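PDB 2BR4: cephalosporin hydroxylase CMCI from Streptomyces clavuligerus, which binds S-adenosylmethionine and magnesium and probably acts in cephamycin biosynthesis through a methyltransferase-like fold. Local coordinates for residues E[148-153]-E[174-179]; E[156-161]-E[184-189]. The protein carries 1 engineered substitution. All coordinates share one frame; numbering follows the deposited sequence.

How the contacts relate
The centres of the two contacts lie about 17 Å apart, and their segments alternate along the chain: 148-153, 156-161, 174-179, then 184-189. Contact 2 pairs strands 155-159 and 182-185, buried within the mixed sheet, as the two strands of one beta-alpha-beta unit linked by helix 165-175. Contact 1 lies at the surface, at the edge of this unit, between the loop leading into the first strand and the chain at the end of the helix. The contacts touch directly, Leu-176 CD2 packing at 4.1 Å from Phe-157 CD1. Strand 155-159 follows the loop of contact 1 and leads to Asp-160 and Ala-161 at the magnesium and S-adenosylmethionine sites.

Contact 1. Residues E[148-153]-E[174-179]; sequences LREMAH and DHLLEE
The imidazole of His-153 is overlapped by the carboxylate of Glu-178, whose CD sits 3.7 Å above the centre of the ring. The two planes are only 12° apart, which identifies a stacked arrangement, and the two side chains run across each other at nearly a right angle. Glu-178 is extended beyond CG (chi2 -177°), so its chain passes over the ND1 side before the carboxylate spreads above the ring: Glu-178 CB is 3.7 Å from His-153 ND1, and Glu-178 OE2 lies 3.7 Å from His-153 CG. At the rim of the imidazole, CE1 faces the carbonyl oxygen of Leu-176 near the ring plane. The ring's rotation is fixed by ND1, which hydrogen-bonds to Asp-181 OD2; the same oxygen accepts the backbone N of Glu-178, tying both stacked residues to one carboxylate. This acidic surrounding would probably stabilise a positive charge on the imidazole.

Beside the stack, Leu-176 meets the loop. With CG opposite the backbone N (chi1 -178°), its CD1 reaches an apolar partner, Met-151 CE, at 4.0 Å; Glu-150 OE2 is a plain van der Waals neighbour.

Met-151 rests on Thr-84 and Val-86 of strand 84-88, while Leu-176 packs on Leu-155 and Phe-157 of strand 155-159. The contact therefore joins the loop following helix 143-146 to the chain leaving helix 165-175, beside these two parallel strands.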
# COMPACT_ATOMS: atom_id res chain seq x y z
N LEU E 148 -0.96 10.62 -47.61
CA LEU E 148 -0.62 11.78 -46.79
C LEU E 148 0.40 12.65 -47.49
O LEU E 148 1.43 12.16 -47.94
CB LEU E 148 -0.04 11.35 -45.44
CG LEU E 148 -0.96 10.65 -44.44
CD1 LEU E 148 -0.24 10.52 -43.09
CD2 LEU E 148 -2.31 11.37 -44.29
N ARG E 149 0.11 13.95 -47.55
CA ARG E 149 1.07 14.94 -48.02
C ARG E 149 2.35 14.83 -47.18
O ARG E 149 2.30 14.38 -46.03
CB ARG E 149 0.48 16.36 -47.91
CG ARG E 149 1.12 17.40 -48.84
CD ARG E 149 0.13 18.29 -49.59
NE ARG E 149 -0.11 17.82 -50.96
CZ ARG E 149 -1.15 17.07 -51.36
NH1 ARG E 149 -2.09 16.68 -50.51
NH2 ARG E 149 -1.24 16.71 -52.64
N GLU E 150 3.49 15.20 -47.76
CA GLU E 150 4.77 15.11 -47.04
C GLU E 150 4.87 16.28 -46.06
O GLU E 150 4.81 17.44 -46.46
CB GLU E 150 5.98 15.08 -48.00
CG GLU E 150 7.00 13.96 -47.75
CD GLU E 150 7.09 13.50 -46.29
OE1 GLU E 150 7.72 14.20 -45.46
OE2 GLU E 150 6.52 12.44 -45.96
N MET E 151 5.01 15.95 -44.78
CA MET E 151 4.95 16.92 -43.70
C MET E 151 6.34 17.41 -43.31
O MET E 151 7.34 16.74 -43.57
CB MET E 151 4.28 16.30 -42.47
CG MET E 151 3.01 15.49 -42.74
SD MET E 151 2.98 13.89 -41.84
CE MET E 151 2.56 12.79 -43.18
N ALA E 152 6.39 18.59 -42.69
CA ALA E 152 7.62 19.14 -42.16
C ALA E 152 7.99 18.46 -40.84
O ALA E 152 7.14 17.92 -40.13
CB ALA E 152 7.49 20.63 -41.96
N HIS E 153 9.28 18.50 -40.53
CA HIS E 153 9.84 17.86 -39.34
C HIS E 153 10.48 18.94 -38.47
O HIS E 153 10.75 20.03 -38.97
CB HIS E 153 10.86 16.80 -39.76
CG HIS E 153 10.30 15.76 -40.69
ND1 HIS E 153 10.27 14.42 -40.38
CD2 HIS E 153 9.73 15.88 -41.91
CE1 HIS E 153 9.72 13.75 -41.37
NE2 HIS E 153 9.38 14.61 -42.32
N ASP E 174 10.39 3.62 -42.25
CA ASP E 174 10.92 3.51 -43.61
C ASP E 174 10.37 4.55 -44.59
O ASP E 174 10.90 4.69 -45.69
CB ASP E 174 10.63 2.10 -44.18
CG ASP E 174 11.57 1.03 -43.61
OD1 ASP E 174 12.71 1.36 -43.22
OD2 ASP E 174 11.24 -0.18 -43.52
N HIS E 175 9.32 5.29 -44.21
CA HIS E 175 8.66 6.21 -45.14
C HIS E 175 8.39 7.63 -44.59
O HIS E 175 7.94 8.49 -45.35
CB HIS E 175 7.34 5.61 -45.63
CG HIS E 175 7.51 4.43 -46.54
ND1 HIS E 175 8.26 4.48 -47.70
CD2 HIS E 175 7.02 3.17 -46.47
CE1 HIS E 175 8.23 3.30 -48.30
NE2 HIS E 175 7.49 2.49 -47.57
N LEU E 176 8.68 7.89 -43.32
CA LEU E 176 8.19 9.11 -42.66
C LEU E 176 9.09 9.66 -41.54
O LEU E 176 9.37 10.85 -41.50
CB LEU E 176 6.79 8.85 -42.10
CG LEU E 176 6.05 10.00 -41.40
CD1 LEU E 176 6.09 11.29 -42.21
CD2 LEU E 176 4.61 9.58 -41.14
N LEU E 177 9.55 8.79 -40.64
CA LEU E 177 10.31 9.23 -39.47
C LEU E 177 11.76 9.57 -39.83
O LEU E 177 12.49 8.74 -40.39
CB LEU E 177 10.29 8.14 -38.39
CG LEU E 177 8.91 7.72 -37.86
CD1 LEU E 177 9.07 6.56 -36.90
CD2 LEU E 177 8.15 8.86 -37.19
N GLU E 178 12.15 10.81 -39.51
CA GLU E 178 13.53 11.28 -39.62
C GLU E 178 14.17 11.22 -38.23
O GLU E 178 13.49 11.01 -37.24
CB GLU E 178 13.58 12.71 -40.14
CG GLU E 178 13.41 12.84 -41.65
CD GLU E 178 13.53 14.28 -42.15
OE1 GLU E 178 13.27 14.51 -43.35
OE2 GLU E 178 13.87 15.18 -41.35
N GLU E 179 15.49 11.43 -38.18
CA GLU E 179 16.22 11.39 -36.91
C GLU E 179 15.71 12.46 -35.95
O GLU E 179 15.61 13.63 -36.32
CB GLU E 179 17.72 11.59 -37.16
CG GLU E 179 18.55 11.76 -35.89
CD GLU E 179 19.98 11.30 -36.07
OE1 GLU E 179 20.28 10.15 -35.67
OE2 GLU E 179 20.80 12.08 -36.62

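Contact 2. Residues E[156-161]-E[184-189]; sequences IFIDDA and IIEDMI. With MG (magnesium ion), chain U; SAM (S-adenosylmethionine), chain V; P4C (O-acetaldehydyl-hexaethylene glycol), chain J.
Ile-156, near the start of strand 155-159, sets its CG2 3.9 Å from Ile-184 CD1, an apolar contact between parallel strands of a Rossmann-like methyltransferase sheet, linked as a beta-alpha-beta unit through helix 165-175. The strand order 3-2-1-4-5-7-6, with strand 7 antiparallel, is that of class I methyltransferases. Phe-157 turns to the other face, against Ile-168 of that helix, and its O accepts Ile-184 N at 2.9 Å. Ile-158 is paired with Ile-184; both side chains point to the face covered by Tyr-73 of helix 67-80. Asp-159 continues the ladder, its N reaching Ile-184 O at 2.8 Å, whereas the bond from Glu-186 N to Asp-159 O is weak, as the strands separate.

Beyond the strand, Asp-160 OD1 comes 2.7 Å from Glu-186 OE1, the carboxylate planes 88° apart. Lys-65 forms salt bridges with both acids, through Asp-160 OD2 and Glu-186 OE1, while Tyr-73 OH bonds Glu-186 OE2. The extended chain of Glu-186 (chi2 -167°) carries its carboxylate to this junction, and an alanine here would probably leave Tyr-73 without this partner and Lys-65 with one acid fewer. Asp-160 also belongs to the magnesium site: its OD1 stands 3.0 Å from the ion, whereas Asp-187 OD2 binds it at 2.4 Å. Ala-161 completes an Asx turn, its N bonding Asp-159 OD2 from 50° out of the carboxylate plane; Asp-159 OD1 is held by Thr-165. This turn places Ala-161 CB 3.8 Å from C4 of the S-adenosylmethionine adenine.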
# COMPACT_ATOMS: atom_id res chain seq x y z
N ILE E 156 6.01 14.21 -34.56
CA ILE E 156 5.61 13.31 -33.47
C ILE E 156 4.40 12.52 -33.95
O ILE E 156 3.36 13.08 -34.27
CB ILE E 156 5.27 14.10 -32.19
CG1 ILE E 156 6.51 14.85 -31.68
CG2 ILE E 156 4.75 13.15 -31.10
CD1 ILE E 156 6.22 15.85 -30.58
N PHE E 157 4.55 11.20 -33.99
CA PHE E 157 3.53 10.29 -34.47
C PHE E 157 3.01 9.52 -33.26
O PHE E 157 3.79 8.84 -32.59
CB PHE E 157 4.14 9.34 -35.50
CG PHE E 157 3.13 8.53 -36.27
CD1 PHE E 157 2.72 8.92 -37.53
CD2 PHE E 157 2.60 7.36 -35.73
CE1 PHE E 157 1.79 8.16 -38.25
CE2 PHE E 157 1.67 6.60 -36.43
CZ PHE E 157 1.27 7.00 -37.69
N ILE E 158 1.71 9.63 -33.00
CA ILE E 158 1.09 9.07 -31.80
C ILE E 158 0.04 8.01 -32.17
O ILE E 158 -0.95 8.31 -32.82
CB ILE E 158 0.40 10.18 -30.97
CG1 ILE E 158 1.39 11.30 -30.64
CG2 ILE E 158 -0.17 9.62 -29.68
CD1 ILE E 158 0.73 12.58 -30.14
N ASP E 159 0.28 6.77 -31.74
CA ASP E 159 -0.72 5.72 -31.87
C ASP E 159 -1.74 5.76 -30.73
O ASP E 159 -1.43 5.45 -29.58
CB ASP E 159 -0.06 4.35 -31.90
CG ASP E 159 -1.05 3.25 -32.23
OD1 ASP E 159 -0.78 2.07 -31.92
OD2 ASP E 159 -2.13 3.50 -32.81
N ASP E 160 -2.97 6.14 -31.07
CA ASP E 160 -4.08 6.11 -30.13
C ASP E 160 -5.25 5.27 -30.64
O ASP E 160 -6.36 5.40 -30.15
CB ASP E 160 -4.55 7.52 -29.83
CG ASP E 160 -3.95 8.07 -28.57
OD1 ASP E 160 -4.17 7.46 -27.49
OD2 ASP E 160 -3.24 9.10 -28.57
N ALA E 161 -4.98 4.40 -31.61
CA ALA E 161 -5.97 3.48 -32.18
C ALA E 161 -5.62 2.01 -31.89
O ALA E 161 -6.51 1.15 -31.82
CB ALA E 161 -6.08 3.71 -33.68
N ILE E 184 5.12 7.35 -30.50
CA ILE E 184 4.58 7.11 -29.18
C ILE E 184 3.38 6.16 -29.24
O ILE E 184 2.40 6.43 -29.93
CB ILE E 184 4.20 8.45 -28.52
CG1 ILE E 184 5.48 9.28 -28.32
CG2 ILE E 184 3.51 8.23 -27.19
CD1 ILE E 184 5.24 10.73 -28.03
N ILE E 185 3.49 5.05 -28.52
CA ILE E 185 2.40 4.09 -28.37
C ILE E 185 1.74 4.29 -27.00
O ILE E 185 2.29 3.90 -25.98
CB ILE E 185 2.92 2.65 -28.50
CG1 ILE E 185 3.55 2.43 -29.88
CG2 ILE E 185 1.79 1.64 -28.25
CD1 ILE E 185 4.47 1.20 -29.97
N GLU E 186 0.56 4.91 -27.00
CA GLU E 186 -0.16 5.16 -25.76
C GLU E 186 -0.89 3.89 -25.30
O GLU E 186 -1.32 3.09 -26.11
CB GLU E 186 -1.14 6.33 -25.92
CG GLU E 186 -0.46 7.65 -26.30
CD GLU E 186 -1.35 8.89 -26.17
OE1 GLU E 186 -2.54 8.79 -25.81
OE2 GLU E 186 -0.85 10.01 -26.43
N ASP E 187 -0.91 3.71 -23.98
CA ASP E 187 -1.75 2.73 -23.27
C ASP E 187 -1.39 1.25 -23.36
O ASP E 187 -1.45 0.55 -22.36
CB ASP E 187 -3.22 2.91 -23.65
CG ASP E 187 -3.71 4.30 -23.38
OD1 ASP E 187 -3.70 4.69 -22.19
OD2 ASP E 187 -4.10 5.07 -24.29
N MET E 188 -1.02 0.79 -24.55
CA MET E 188 -1.03 -0.63 -24.88
C MET E 188 0.20 -1.42 -24.43
O MET E 188 0.09 -2.62 -24.19
CB MET E 188 -1.19 -0.82 -26.38
CG MET E 188 -2.46 -0.25 -26.94
SD MET E 188 -3.94 -1.17 -26.45
CE MET E 188 -4.46 -0.21 -25.11
N ILE E 189 1.36 -0.79 -24.36
CA ILE E 189 2.61 -1.54 -24.17
C ILE E 189 2.59 -2.44 -22.92
O ILE E 189 2.93 -3.61 -23.03
CB ILE E 189 3.87 -0.62 -24.21
CG1 ILE E 189 4.59 -0.78 -25.56
CG2 ILE E 189 4.85 -0.94 -23.10
CD1 ILE E 189 4.47 0.39 -26.46
MG MG U . -5.83 5.59 -25.84
N SAM V . -6.95 11.35 -29.81
CA SAM V . -7.82 10.94 -28.71
C SAM V . -7.51 11.74 -27.45
O SAM V . -6.49 11.54 -26.79
OXT SAM V . -8.27 12.63 -27.04
CB SAM V . -7.66 9.44 -28.45
CG SAM V . -8.38 8.53 -29.45
SD SAM V . -9.50 7.32 -28.69
CE SAM V . -8.38 6.53 -27.50
C5' SAM V . -9.60 5.95 -29.88
C4' SAM V . -10.08 6.32 -31.27
O4' SAM V . -9.47 5.42 -32.19
C3' SAM V . -11.59 6.18 -31.45
O3' SAM V . -12.12 7.38 -31.97
C2' SAM V . -11.78 5.03 -32.42
O2' SAM V . -12.81 5.25 -33.37
C1' SAM V . -10.43 4.96 -33.12
N9 SAM V . -10.14 3.61 -33.65
C8 SAM V . -10.30 2.39 -33.03
N7 SAM V . -9.92 1.42 -33.89
C5 SAM V . -9.53 1.99 -35.06
C6 SAM V . -9.06 1.48 -36.27
N6 SAM V . -8.90 0.17 -36.45
N1 SAM V . -8.73 2.35 -37.29
C2 SAM V . -8.88 3.71 -37.13
N3 SAM V . -9.34 4.21 -35.94
C4 SAM V . -9.67 3.37 -34.92
O1 P4C J . -10.39 -13.97 -22.56
C2 P4C J . -10.84 -12.76 -23.03
C3 P4C J . -10.34 -11.56 -22.76
O4 P4C J . -11.07 -10.44 -23.29
C5 P4C J . -10.85 -9.08 -22.88
C6 P4C J . -10.66 -8.91 -21.37
O7 P4C J . -10.42 -7.53 -21.07
C8 P4C J . -10.12 -7.32 -19.69
C9 P4C J . -8.62 -7.07 -19.50
O10 P4C J . -8.23 -5.81 -20.06
C11 P4C J . -8.50 -4.67 -19.24
C12 P4C J . -7.55 -3.54 -19.61
O13 P4C J . -8.16 -2.52 -20.41
C14 P4C J . -7.22 -1.53 -20.79
C15 P4C J . -7.82 -0.54 -21.78
O16 P4C J . -7.30 -0.74 -23.10
C17 P4C J . -7.58 0.33 -24.02
C18 P4C J . -7.80 -0.24 -25.42
O19 P4C J . -8.85 0.41 -26.15
C20 P4C J . -8.92 1.74 -26.22
C21 P4C J . -8.84 2.92 -26.08
O22 P4C J . -8.96 4.05 -25.82